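PDB 4O5P: uncharacterized protein from Pseudomonas aeruginosa, which probably hydrolyses membrane phospholipids as an effector delivered by the type VI secretion system. Local coordinates for residues I65-F71 against A228-Y234; L769-R773 against Q785-L789; L575-E581 against H660-A664; N181-S185 against D604-G608. All coordinates share one frame; numbering follows the deposited sequence.

Contact 1 is buried, a pair of neighbouring parallel strands in the central sheet, and alone is built on a ladder of backbone hydrogen bonds. Contact 2, between two short consecutive helices, lies at the surface and is purely van der Waals. Contacts 3 and 4 are partly buried and join distant parts of the chain: a salt bridge ties a helix to a turn in contact 3, an indole N-H grips a turn carbonyl in contact 4. No helix or strand is shared, though contacts 2 and 3 both lie within the C-terminal family region. Contacts 1 and 3 lie on opposite sides of the chain's centre, about 39 Å between centres; contacts 2 and 4, about 19 Å.

Contact 1 of 4, residues I65-F71 against A228-Y234; sequences IHITLGF and AMRLYIY
H66 and Y232 meet edge to edge, neither ring lying over the other, on one face of a parallel strand pair: ND1 of H66 is hydrogen-bonded to OH of Y232 at 2.8 Å, the hydroxyl lying near the imidazole plane and the two rings turned by 24°. Y232 stands in register with T68, but its CG lies beside its own backbone N (chi1 -45°), which sends the ring back along the strand to H66. Y234 leans back in the same way from its place opposite G70, bringing CE2 to 3.3 Å from CG2 of T68. A water 2.6 Å from OH of Y234 and 3.2 Å from OG1 of T68 links the two hydroxyls.

The other face is apolar. The chain of selenomethionine M229 bends at chi3 (38°) and sets CE 3.6 Å from CD1 of I67, whose CB also takes CD2 of L231 at 3.6 Å. Farther along, CD1 of I233 rests 3.6 Å from CB of L69. Seven backbone hydrogen bonds zip the strands together.

The guanidinium of R230 forms a salt bridge with D37 and a hydrogen bond with S273. Strands 111-116 and 270-280 continue the sheet on the outer sides of this pair, while helices 139-162 and 238-254 cover the apolar face. F71 touches the probable nucleophile elbow between strand 225-236 and helix 238-254, consistent with an alpha/beta-hydrolase fold.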
loop_
_atom_site.group_PDB
_atom_site.type_symbol
_atom_site.label_atom_id
_atom_site.label_comp_id
_atom_site.label_asym_id
_atom_site.label_seq_id
_atom_site.Cartn_x
_atom_site.Cartn_y
_atom_site.Cartn_z
ATOM N N ILE A 65 18.094 21.242 5.914
ATOM C CA ILE A 65 17.172 21.006 4.812
ATOM C C ILE A 65 16.086 20.068 5.318
ATOM O O ILE A 65 16.384 18.960 5.768
ATOM C CB ILE A 65 17.895 20.406 3.585
ATOM C CG1 ILE A 65 19.110 21.269 3.247
ATOM C CG2 ILE A 65 16.946 20.306 2.379
ATOM C CD1 ILE A 65 19.882 20.787 2.069
ATOM N N HIS A 66 14.838 20.527 5.279
ATOM C CA HIS A 66 13.731 19.738 5.813
ATOM C C HIS A 66 12.895 19.265 4.637
ATOM O O HIS A 66 12.451 20.077 3.818
ATOM C CB HIS A 66 12.877 20.565 6.787
ATOM C CG HIS A 66 13.577 20.932 8.065
ATOM N ND1 HIS A 66 13.544 20.132 9.193
ATOM C CD2 HIS A 66 14.295 22.029 8.404
ATOM C CE1 HIS A 66 14.223 20.715 10.163
ATOM N NE2 HIS A 66 14.683 21.871 9.715
ATOM N N ILE A 67 12.698 17.948 4.542
ATOM C CA ILE A 67 12.070 17.369 3.359
ATOM C C ILE A 67 10.913 16.452 3.724
ATOM O O ILE A 67 11.097 15.469 4.435
ATOM C CB ILE A 67 13.062 16.528 2.552
ATOM C CG1 ILE A 67 14.280 17.360 2.129
ATOM C CG2 ILE A 67 12.377 15.905 1.340
ATOM C CD1 ILE A 67 15.471 16.510 1.699
ATOM N N THR A 68 9.726 16.770 3.221
ATOM C CA THR A 68 8.582 15.863 3.323
ATOM C C THR A 68 8.394 15.094 2.008
ATOM O O THR A 68 8.393 15.699 0.926
ATOM C CB THR A 68 7.297 16.635 3.644
ATOM O OG1 THR A 68 7.471 17.396 4.850
ATOM C CG2 THR A 68 6.127 15.679 3.819
ATOM N N LEU A 69 8.220 13.771 2.109
ATOM C CA LEU A 69 7.958 12.882 0.975
ATOM C C LEU A 69 6.704 12.034 1.257
ATOM O O LEU A 69 6.640 11.345 2.262
ATOM C CB LEU A 69 9.164 11.961 0.767
ATOM C CG LEU A 69 9.190 10.975 -0.394
ATOM C CD1 LEU A 69 8.862 11.690 -1.679
ATOM C CD2 LEU A 69 10.565 10.311 -0.521
ATOM N N GLY A 70 5.708 12.100 0.383
ATOM C CA GLY A 70 4.486 11.332 0.561
ATOM C C GLY A 70 4.292 10.353 -0.581
ATOM O O GLY A 70 4.234 10.763 -1.744
ATOM N N PHE A 71 4.214 9.061 -0.249
ATOM C CA PHE A 71 3.922 8.009 -1.211
ATOM C C PHE A 71 2.462 7.581 -1.037
ATOM O O PHE A 71 2.086 6.954 -0.014
ATOM C CB PHE A 71 4.803 6.786 -0.962
ATOM C CG PHE A 71 6.284 7.039 -1.089
ATOM C CD1 PHE A 71 6.907 6.955 -2.321
ATOM C CD2 PHE A 71 7.060 7.290 0.035
ATOM C CE1 PHE A 71 8.269 7.152 -2.448
ATOM C CE2 PHE A 71 8.429 7.477 -0.075
ATOM C CZ PHE A 71 9.034 7.407 -1.323
ATOM N N ALA A 228 22.284 19.820 7.728
ATOM C CA ALA A 228 21.778 18.452 7.794
ATOM C C ALA A 228 20.596 18.256 6.881
ATOM O O ALA A 228 20.078 19.209 6.282
ATOM C CB ALA A 228 21.374 18.081 9.235
HETATM N N MSE A 229 20.168 17.002 6.807
HETATM C CA MSE A 229 18.977 16.640 6.078
HETATM C C MSE A 229 18.062 15.839 6.969
HETATM O O MSE A 229 18.447 14.801 7.491
HETATM C CB MSE A 229 19.346 15.846 4.840
HETATM C CG MSE A 229 19.949 16.766 3.819
HETATM SE SE MSE A 229 20.270 16.071 2.104
HETATM C CE MSE A 229 18.692 14.900 1.820
ATOM N N ARG A 230 16.842 16.344 7.126
ATOM C CA ARG A 230 15.876 15.796 8.060
ATOM C C ARG A 230 14.615 15.452 7.284
ATOM O O ARG A 230 14.049 16.320 6.608
ATOM C CB ARG A 230 15.574 16.834 9.134
ATOM C CG ARG A 230 16.818 17.379 9.822
ATOM C CD ARG A 230 17.540 16.279 10.549
ATOM N NE ARG A 230 18.777 16.722 11.198
ATOM C CZ ARG A 230 19.717 15.888 11.634
ATOM N NH1 ARG A 230 19.560 14.573 11.496
ATOM N NH2 ARG A 230 20.810 16.360 12.214
ATOM N N LEU A 231 14.184 14.190 7.370
ATOM C CA LEU A 231 13.119 13.681 6.499
ATOM C C LEU A 231 11.824 13.392 7.261
ATOM O O LEU A 231 11.852 12.869 8.365
ATOM C CB LEU A 231 13.556 12.401 5.780
ATOM C CG LEU A 231 14.728 12.458 4.794
ATOM C CD1 LEU A 231 14.733 11.257 3.892
ATOM C CD2 LEU A 231 14.680 13.703 3.974
ATOM N N TYR A 232 10.701 13.746 6.649
ATOM C CA TYR A 232 9.369 13.448 7.157
ATOM C C TYR A 232 8.676 12.725 6.011
ATOM O O TYR A 232 8.553 13.271 4.906
ATOM C CB TYR A 232 8.653 14.744 7.558
ATOM C CG TYR A 232 9.584 15.639 8.348
ATOM C CD1 TYR A 232 10.470 16.494 7.694
ATOM C CD2 TYR A 232 9.623 15.586 9.735
ATOM C CE1 TYR A 232 11.349 17.283 8.399
ATOM C CE2 TYR A 232 10.511 16.380 10.450
ATOM C CZ TYR A 232 11.361 17.225 9.774
ATOM O OH TYR A 232 12.247 18.019 10.467
ATOM N N ILE A 233 8.270 11.479 6.260
ATOM C CA ILE A 233 7.847 10.569 5.188
ATOM C C ILE A 233 6.469 10.000 5.522
ATOM O O ILE A 233 6.284 9.464 6.609
ATOM C CB ILE A 233 8.823 9.361 5.058
ATOM C CG1 ILE A 233 10.297 9.812 4.989
ATOM C CG2 ILE A 233 8.460 8.489 3.859
ATOM C CD1 ILE A 233 10.717 10.421 3.679
ATOM N N TYR A 234 5.510 10.113 4.603
ATOM C CA TYR A 234 4.164 9.593 4.838
ATOM C C TYR A 234 3.862 8.572 3.739
ATOM O O TYR A 234 4.185 8.810 2.578
ATOM C CB TYR A 234 3.113 10.725 4.805
ATOM C CG TYR A 234 3.442 11.929 5.680
ATOM C CD1 TYR A 234 3.535 11.809 7.060
ATOM C CD2 TYR A 234 3.646 13.184 5.116
ATOM C CE1 TYR A 234 3.838 12.903 7.858
ATOM C CE2 TYR A 234 3.941 14.286 5.902
ATOM C CZ TYR A 234 4.031 14.139 7.267
ATOM O OH TYR A 234 4.339 15.230 8.039
HETATM O O HOH W 1 4.854 17.398 6.732
#

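Contact 2 of 4, residues L769-R773 against Q785-L789; sequences LDNLR and QIGQL
L772 and L789 reach each other because both place CG beside the backbone N and anti to the carbonyl carbon (chi1 -66° and -75°) and then extend one methyl branch outward. Their ends meet tip to tip, CD1 of L772 lying 3.5 Å from CD1 of L789. The other methyl of L772 does more: CD2 is 3.8 Å from CD1 of L789 and also faces Q785 and I786.

Q785 is fully extended, with CG anti to its backbone N (chi1 175°), and the chain passes obliquely beside L772. Both the aliphatic part and the amide of the glutamine take part, since CD2 of L772 is 3.8 Å from CG and equally 3.8 Å from CD of Q785. I786 completes the group, its CG1 sitting 3.9 Å from CD2 of L772, so that one leucine end is packed against three residues. No hydrogen bond crosses between the two segments, and the contact depends on van der Waals fit.

Polar links lie around it instead. The carbonyl of N771 accepts from K782 and that of R773 from S698, while I786 also rests on V699 and T702 of strand 697-702, which puts it between L772 and the small antiparallel sheet.

The whole is a helix-loop-helix connection on the surface of the C-terminal region, in which helices 767-772 and 779-787 touch near their C-terminal ends, with L772 as the apolar side chain shared by Q785, I786 and, just beyond the second helix, L789.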
loop_
_atom_site.group_PDB
_atom_site.type_symbol
_atom_site.label_atom_id
_atom_site.label_comp_id
_atom_site.label_asym_id
_atom_site.label_seq_id
_atom_site.Cartn_x
_atom_site.Cartn_y
_atom_site.Cartn_z
ATOM N N LEU A 769 11.609 -30.713 -2.050
ATOM C CA LEU A 769 10.541 -29.874 -2.578
ATOM C C LEU A 769 9.334 -29.798 -1.641
ATOM O O LEU A 769 8.731 -28.735 -1.478
ATOM C CB LEU A 769 10.092 -30.393 -3.935
ATOM C CG LEU A 769 9.221 -29.365 -4.642
ATOM C CD1 LEU A 769 10.104 -28.201 -5.094
ATOM C CD2 LEU A 769 8.460 -29.984 -5.792
ATOM N N ASP A 770 8.969 -30.915 -1.027
ATOM C CA ASP A 770 7.907 -30.883 -0.023
ATOM C C ASP A 770 8.286 -29.964 1.144
ATOM O O ASP A 770 7.423 -29.309 1.745
ATOM C CB ASP A 770 7.615 -32.280 0.522
ATOM C CG ASP A 770 6.980 -33.199 -0.507
ATOM O OD1 ASP A 770 6.657 -32.752 -1.633
ATOM O OD2 ASP A 770 6.788 -34.386 -0.168
ATOM N N ASN A 771 9.574 -29.925 1.487
ATOM C CA ASN A 771 9.999 -29.070 2.588
ATOM C C ASN A 771 9.899 -27.611 2.190
ATOM O O ASN A 771 9.479 -26.767 2.989
ATOM C CB ASN A 771 11.417 -29.391 3.049
ATOM C CG ASN A 771 11.960 -28.345 4.002
ATOM O OD1 ASN A 771 12.865 -27.577 3.654
ATOM N ND2 ASN A 771 11.381 -28.277 5.199
ATOM N N LEU A 772 10.283 -27.314 0.951
ATOM C CA LEU A 772 10.200 -25.936 0.475
ATOM C C LEU A 772 8.754 -25.448 0.467
ATOM O O LEU A 772 8.492 -24.278 0.739
ATOM C CB LEU A 772 10.805 -25.812 -0.918
ATOM C CG LEU A 772 12.312 -26.064 -1.000
ATOM C CD1 LEU A 772 12.749 -26.071 -2.457
ATOM C CD2 LEU A 772 13.091 -25.019 -0.204
ATOM N N ARG A 773 7.827 -26.367 0.176
ATOM C CA ARG A 773 6.398 -26.062 0.069
ATOM C C ARG A 773 5.640 -26.136 1.396
ATOM O O ARG A 773 4.423 -25.911 1.432
ATOM C CB ARG A 773 5.728 -27.025 -0.922
ATOM C CG ARG A 773 6.079 -26.792 -2.388
ATOM C CD ARG A 773 4.846 -26.946 -3.271
ATOM N NE ARG A 773 4.481 -28.338 -3.451
ATOM C CZ ARG A 773 3.254 -28.821 -3.290
ATOM N NH1 ARG A 773 2.243 -28.026 -2.955
ATOM N NH2 ARG A 773 3.037 -30.110 -3.478
ATOM N N GLN A 785 14.929 -19.057 1.491
ATOM C CA GLN A 785 15.534 -20.358 1.213
ATOM C C GLN A 785 15.358 -20.775 -0.245
ATOM O O GLN A 785 16.281 -21.323 -0.878
ATOM C CB GLN A 785 14.949 -21.424 2.148
ATOM C CG GLN A 785 15.444 -22.842 1.851
ATOM C CD GLN A 785 14.952 -23.864 2.848
ATOM O OE1 GLN A 785 14.133 -23.559 3.728
ATOM N NE2 GLN A 785 15.446 -25.088 2.723
ATOM N N ILE A 786 14.179 -20.502 -0.792
ATOM C CA ILE A 786 13.916 -20.870 -2.174
ATOM C C ILE A 786 14.746 -19.983 -3.088
ATOM O O ILE A 786 15.343 -20.465 -4.055
ATOM C CB ILE A 786 12.426 -20.750 -2.506
ATOM C CG1 ILE A 786 11.628 -21.749 -1.674
ATOM C CG2 ILE A 786 12.178 -20.978 -3.985
ATOM C CD1 ILE A 786 10.140 -21.488 -1.699
ATOM N N GLY A 787 14.800 -18.689 -2.775
ATOM C CA GLY A 787 15.550 -17.750 -3.593
ATOM C C GLY A 787 17.028 -18.090 -3.670
ATOM O O GLY A 787 17.707 -17.705 -4.620
ATOM N N GLN A 788 17.520 -18.831 -2.679
ATOM C CA GLN A 788 18.931 -19.233 -2.628
ATOM C C GLN A 788 19.216 -20.463 -3.490
ATOM O O GLN A 788 20.377 -20.781 -3.780
ATOM C CB GLN A 788 19.357 -19.507 -1.182
ATOM C CG GLN A 788 19.472 -18.258 -0.316
ATOM C CD GLN A 788 20.518 -17.297 -0.838
ATOM O OE1 GLN A 788 20.194 -16.256 -1.416
ATOM N NE2 GLN A 788 21.785 -17.647 -0.646
ATOM N N LEU A 789 18.158 -21.155 -3.895
ATOM C CA LEU A 789 18.317 -22.378 -4.656
ATOM C C LEU A 789 18.429 -22.083 -6.139
ATOM O O LEU A 789 17.956 -21.037 -6.613
ATOM C CB LEU A 789 17.165 -23.345 -4.374
ATOM C CG LEU A 789 17.288 -24.008 -3.003
ATOM C CD1 LEU A 789 16.009 -24.758 -2.636
ATOM C CD2 LEU A 789 18.497 -24.944 -2.982
#

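Contact 3 of 4, residues L575-E581 against H660-A664; sequences LLGAAAE and HDSRA
E581 and R663 form the salt bridge that joins helix 571-587 to the turn at 661-664. NH1 of R663 approaches OE1 of E581 at 2.5 Å, a very short distance whose exact value is doubtful, and NH2 of R663 adds a weak bond to the same OE1 at 3.2 Å. Both nitrogens thus converge on one oxygen, which lies at the edge of the guanidinium, with the carboxylate and guanidinium planes only 19° apart. The second oxygen, OE2 of E581, accepts from a water at 2.7 Å, and that water is weakly bonded to NH2 of R663, closing a ring of contacts. The arginine gets there by bending at chi2 and chi3, while E581 runs out extended from its helix; Y681 holds the guanidinium further in a cation-pi contact.

Behind the charges lies a type I beta turn from D661 to A664, in which N of A664 donates to O of D661 at 3.1 Å. OD1 of D661 weakly accepts from N of R663, and its OD2 is hydrogen-bonded to the hydroxyls of Y488 and Y681. Further in, CB of A664 sits 3.8 Å from CD2 of L575 and 4.0 Å from CB of A578, the two small alanines letting the turn come close to the helix.

The two tyrosine hydroxyls would probably favour the charged form of D661, whose carboxylate may help to steady the turn. A water-bridged salt bridge between partly exposed side chains and close alanine-leucine packing together hold that turn to helix 571-587.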
loop_
_atom_site.group_PDB
_atom_site.type_symbol
_atom_site.label_atom_id
_atom_site.label_comp_id
_atom_site.label_asym_id
_atom_site.label_seq_id
_atom_site.Cartn_x
_atom_site.Cartn_y
_atom_site.Cartn_z
ATOM N N LEU A 575 -22.895 -3.715 -3.416
ATOM C CA LEU A 575 -23.273 -4.002 -2.030
ATOM C C LEU A 575 -24.306 -5.127 -1.934
ATOM O O LEU A 575 -24.145 -6.033 -1.122
ATOM C CB LEU A 575 -23.739 -2.745 -1.278
ATOM C CG LEU A 575 -22.669 -1.715 -0.942
ATOM C CD1 LEU A 575 -23.316 -0.429 -0.480
ATOM C CD2 LEU A 575 -21.712 -2.237 0.122
ATOM N N LEU A 576 -25.336 -5.095 -2.776
ATOM C CA LEU A 576 -26.294 -6.214 -2.843
ATOM C C LEU A 576 -25.643 -7.569 -3.188
ATOM O O LEU A 576 -25.981 -8.598 -2.592
ATOM C CB LEU A 576 -27.430 -5.901 -3.825
ATOM C CG LEU A 576 -28.410 -4.788 -3.452
ATOM C CD1 LEU A 576 -29.431 -4.611 -4.567
ATOM C CD2 LEU A 576 -29.117 -5.112 -2.136
ATOM N N GLY A 577 -24.704 -7.564 -4.131
ATOM C CA GLY A 577 -23.994 -8.781 -4.495
ATOM C C GLY A 577 -23.190 -9.337 -3.332
ATOM O O GLY A 577 -23.292 -10.524 -2.993
ATOM N N ALA A 578 -22.382 -8.471 -2.724
ATOM C CA ALA A 578 -21.613 -8.819 -1.534
ATOM C C ALA A 578 -22.493 -9.354 -0.406
ATOM O O ALA A 578 -22.149 -10.337 0.245
ATOM C CB ALA A 578 -20.830 -7.604 -1.055
ATOM N N ALA A 579 -23.620 -8.695 -0.167
ATOM C CA ALA A 579 -24.553 -9.132 0.860
ATOM C C ALA A 579 -25.116 -10.518 0.559
ATOM O O ALA A 579 -25.268 -11.336 1.469
ATOM C CB ALA A 579 -25.666 -8.122 1.033
ATOM N N ALA A 580 -25.396 -10.804 -0.708
ATOM C CA ALA A 580 -25.891 -12.139 -1.049
ATOM C C ALA A 580 -24.799 -13.184 -0.804
ATOM O O ALA A 580 -25.091 -14.328 -0.381
ATOM C CB ALA A 580 -26.388 -12.190 -2.489
ATOM N N GLU A 581 -23.549 -12.784 -1.081
ATOM C CA GLU A 581 -22.388 -13.638 -0.811
ATOM C C GLU A 581 -22.230 -13.958 0.668
ATOM O O GLU A 581 -22.205 -15.134 1.054
ATOM C CB GLU A 581 -21.096 -13.013 -1.351
ATOM C CG GLU A 581 -21.006 -13.058 -2.852
ATOM C CD GLU A 581 -19.690 -12.558 -3.359
ATOM O OE1 GLU A 581 -19.038 -11.774 -2.652
ATOM O OE2 GLU A 581 -19.308 -12.941 -4.475
ATOM N N HIS A 660 -16.721 1.297 5.332
ATOM C CA HIS A 660 -16.948 0.805 3.968
ATOM C C HIS A 660 -16.773 -0.704 3.877
ATOM O O HIS A 660 -16.444 -1.359 4.859
ATOM C CB HIS A 660 -16.041 1.507 2.952
ATOM C CG HIS A 660 -16.372 2.951 2.744
ATOM N ND1 HIS A 660 -16.119 3.917 3.700
ATOM C CD2 HIS A 660 -16.940 3.596 1.696
ATOM C CE1 HIS A 660 -16.510 5.096 3.239
ATOM N NE2 HIS A 660 -17.016 4.926 2.027
ATOM N N ASP A 661 -17.017 -1.249 2.693
ATOM C CA ASP A 661 -16.945 -2.685 2.502
ATOM C C ASP A 661 -16.068 -2.869 1.287
ATOM O O ASP A 661 -16.534 -2.798 0.144
ATOM C CB ASP A 661 -18.347 -3.264 2.265
ATOM C CG ASP A 661 -18.363 -4.788 2.232
ATOM O OD1 ASP A 661 -17.350 -5.402 1.831
ATOM O OD2 ASP A 661 -19.398 -5.392 2.591
ATOM N N SER A 662 -14.780 -3.070 1.524
ATOM C CA SER A 662 -13.840 -3.107 0.425
ATOM C C SER A 662 -14.011 -4.404 -0.366
ATOM O O SER A 662 -13.501 -4.531 -1.469
ATOM C CB SER A 662 -12.423 -2.954 0.949
ATOM O OG SER A 662 -12.140 -3.965 1.888
ATOM N N ARG A 663 -14.753 -5.354 0.199
ATOM C CA ARG A 663 -15.041 -6.596 -0.510
ATOM C C ARG A 663 -16.061 -6.402 -1.623
ATOM O O ARG A 663 -16.104 -7.187 -2.572
ATOM C CB ARG A 663 -15.525 -7.675 0.460
ATOM C CG ARG A 663 -14.537 -8.803 0.631
ATOM C CD ARG A 663 -15.236 -10.154 0.581
ATOM N NE ARG A 663 -15.079 -10.822 -0.714
ATOM C CZ ARG A 663 -16.092 -11.363 -1.393
ATOM N NH1 ARG A 663 -17.322 -11.300 -0.900
ATOM N NH2 ARG A 663 -15.884 -11.963 -2.558
ATOM N N ALA A 664 -16.856 -5.337 -1.527
ATOM C CA ALA A 664 -17.989 -5.137 -2.424
ATOM C C ALA A 664 -17.627 -4.691 -3.845
ATOM O O ALA A 664 -16.999 -3.644 -4.055
ATOM C CB ALA A 664 -18.989 -4.176 -1.785
HETATM O O HOH W 2 -16.746 -12.276 -5.196
#

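Contact 4 of 4, residues N181-S185 against D604-G608; sequences NWTVS and DLLLG
An Asx turn shapes the connection that receives W182: OD1 of D604 accepts from the backbone N of L606 at 3.1 Å, and the chain curls at the end of strand 596-604, bringing the carbonyls of L605 and L606 to the indole. NE1 of W182 donates to O of L605 at 2.8 Å, nearly straight at 166°. The acceptor lies in the indole plane and the donor in the carbonyl plane, which would help to fix the rotation of the ring.

CG of W182 is anti to the backbone N (chi1 169°), carrying the five-membered ring across to the turn. Its CD1 edge also meets O of L606 at 3.6 Å, while CA of G608 passes CD1 at 3.8 Å. A water links the two backbones, 2.6 Å from O of W182 and 2.9 Å from O of L606, donating to both. CD2 of L606 packs 4.1 Å from CG2 of V184 and runs alongside T183, 3.9 Å from its hydroxyl oxygen OG1.

The segment 181-185 runs into strand 184-185, which pairs with 189-190, and T183 bonds through its backbone to L191. On the other side, L605 bonds to A714 and rests on V716 of strand 715-723, while G608 bonds to D300 just before strand 609-614 begins.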
loop_
_atom_site.group_PDB
_atom_site.type_symbol
_atom_site.label_atom_id
_atom_site.label_comp_id
_atom_site.label_asym_id
_atom_site.label_seq_id
_atom_site.Cartn_x
_atom_site.Cartn_y
_atom_site.Cartn_z
ATOM N N ASN A 181 15.197 -4.108 -13.504
ATOM C CA ASN A 181 14.753 -4.634 -14.803
ATOM C C ASN A 181 14.242 -6.076 -14.820
ATOM O O ASN A 181 14.637 -6.855 -15.690
ATOM C CB ASN A 181 15.884 -4.534 -15.834
ATOM C CG ASN A 181 16.473 -3.151 -15.917
ATOM O OD1 ASN A 181 17.673 -2.971 -15.747
ATOM N ND2 ASN A 181 15.631 -2.163 -16.182
ATOM N N TRP A 182 13.386 -6.447 -13.876
ATOM C CA TRP A 182 12.956 -7.843 -13.807
ATOM C C TRP A 182 12.253 -8.293 -15.085
ATOM O O TRP A 182 11.320 -7.640 -15.551
ATOM C CB TRP A 182 12.059 -8.116 -12.583
ATOM C CG TRP A 182 11.380 -9.473 -12.625
ATOM C CD1 TRP A 182 10.039 -9.717 -12.770
ATOM C CD2 TRP A 182 12.011 -10.763 -12.536
ATOM N NE1 TRP A 182 9.799 -11.076 -12.769
ATOM C CE2 TRP A 182 10.990 -11.739 -12.632
ATOM C CE3 TRP A 182 13.335 -11.188 -12.385
ATOM C CZ2 TRP A 182 11.255 -13.114 -12.584
ATOM C CZ3 TRP A 182 13.600 -12.551 -12.344
ATOM C CH2 TRP A 182 12.561 -13.500 -12.441
ATOM N N THR A 183 12.741 -9.393 -15.657
ATOM C CA THR A 183 12.008 -10.126 -16.687
ATOM C C THR A 183 12.358 -11.618 -16.715
ATOM O O THR A 183 13.285 -12.079 -16.035
ATOM C CB THR A 183 12.210 -9.537 -18.105
ATOM O OG1 THR A 183 11.187 -10.045 -18.972
ATOM C CG2 THR A 183 13.591 -9.905 -18.670
ATOM N N VAL A 184 11.589 -12.366 -17.506
ATOM C CA VAL A 184 11.881 -13.764 -17.777
ATOM C C VAL A 184 11.985 -13.913 -19.283
ATOM O O VAL A 184 11.087 -13.484 -20.006
ATOM C CB VAL A 184 10.766 -14.679 -17.259
ATOM C CG1 VAL A 184 11.143 -16.138 -17.459
ATOM C CG2 VAL A 184 10.492 -14.391 -15.787
ATOM N N SER A 185 13.084 -14.490 -19.762
ATOM C CA SER A 185 13.243 -14.735 -21.195
ATOM C C SER A 185 13.356 -16.233 -21.486
ATOM O O SER A 185 13.966 -16.986 -20.717
ATOM C CB SER A 185 14.464 -13.998 -21.756
ATOM O OG SER A 185 15.648 -14.752 -21.583
ATOM N N ASP A 604 1.275 -14.842 -13.343
ATOM C CA ASP A 604 2.091 -14.035 -14.245
ATOM C C ASP A 604 3.379 -13.654 -13.533
ATOM O O ASP A 604 3.410 -12.708 -12.747
ATOM C CB ASP A 604 1.320 -12.800 -14.699
ATOM C CG ASP A 604 2.148 -11.875 -15.565
ATOM O OD1 ASP A 604 3.237 -12.279 -16.028
ATOM O OD2 ASP A 604 1.697 -10.736 -15.793
ATOM N N LEU A 605 4.440 -14.402 -13.815
ATOM C CA LEU A 605 5.700 -14.224 -13.108
ATOM C C LEU A 605 6.440 -12.941 -13.491
ATOM O O LEU A 605 7.494 -12.644 -12.926
ATOM C CB LEU A 605 6.575 -15.467 -13.281
ATOM C CG LEU A 605 5.803 -16.617 -12.620
ATOM C CD1 LEU A 605 5.484 -17.763 -13.573
ATOM C CD2 LEU A 605 6.493 -17.100 -11.346
ATOM N N LEU A 606 5.879 -12.184 -14.436
ATOM C CA LEU A 606 6.433 -10.887 -14.826
ATOM C C LEU A 606 6.042 -9.792 -13.830
ATOM O O LEU A 606 6.688 -8.733 -13.768
ATOM C CB LEU A 606 5.983 -10.507 -16.243
ATOM C CG LEU A 606 6.511 -11.354 -17.412
ATOM C CD1 LEU A 606 6.109 -10.755 -18.751
ATOM C CD2 LEU A 606 8.025 -11.536 -17.343
ATOM N N LEU A 607 4.991 -10.048 -13.047
ATOM C CA LEU A 607 4.534 -9.092 -12.024
ATOM C C LEU A 607 5.544 -8.920 -10.892
ATOM O O LEU A 607 5.443 -7.987 -10.088
ATOM C CB LEU A 607 3.168 -9.503 -11.442
ATOM C CG LEU A 607 1.943 -9.363 -12.347
ATOM C CD1 LEU A 607 0.671 -9.778 -11.606
ATOM C CD2 LEU A 607 1.811 -7.941 -12.882
ATOM N N GLY A 608 6.504 -9.832 -10.811
ATOM C CA GLY A 608 7.580 -9.709 -9.849
ATOM C C GLY A 608 7.167 -9.836 -8.395
ATOM O O GLY A 608 7.545 -9.000 -7.554
HETATM O O HOH W 3 8.800 -8.157 -15.713
#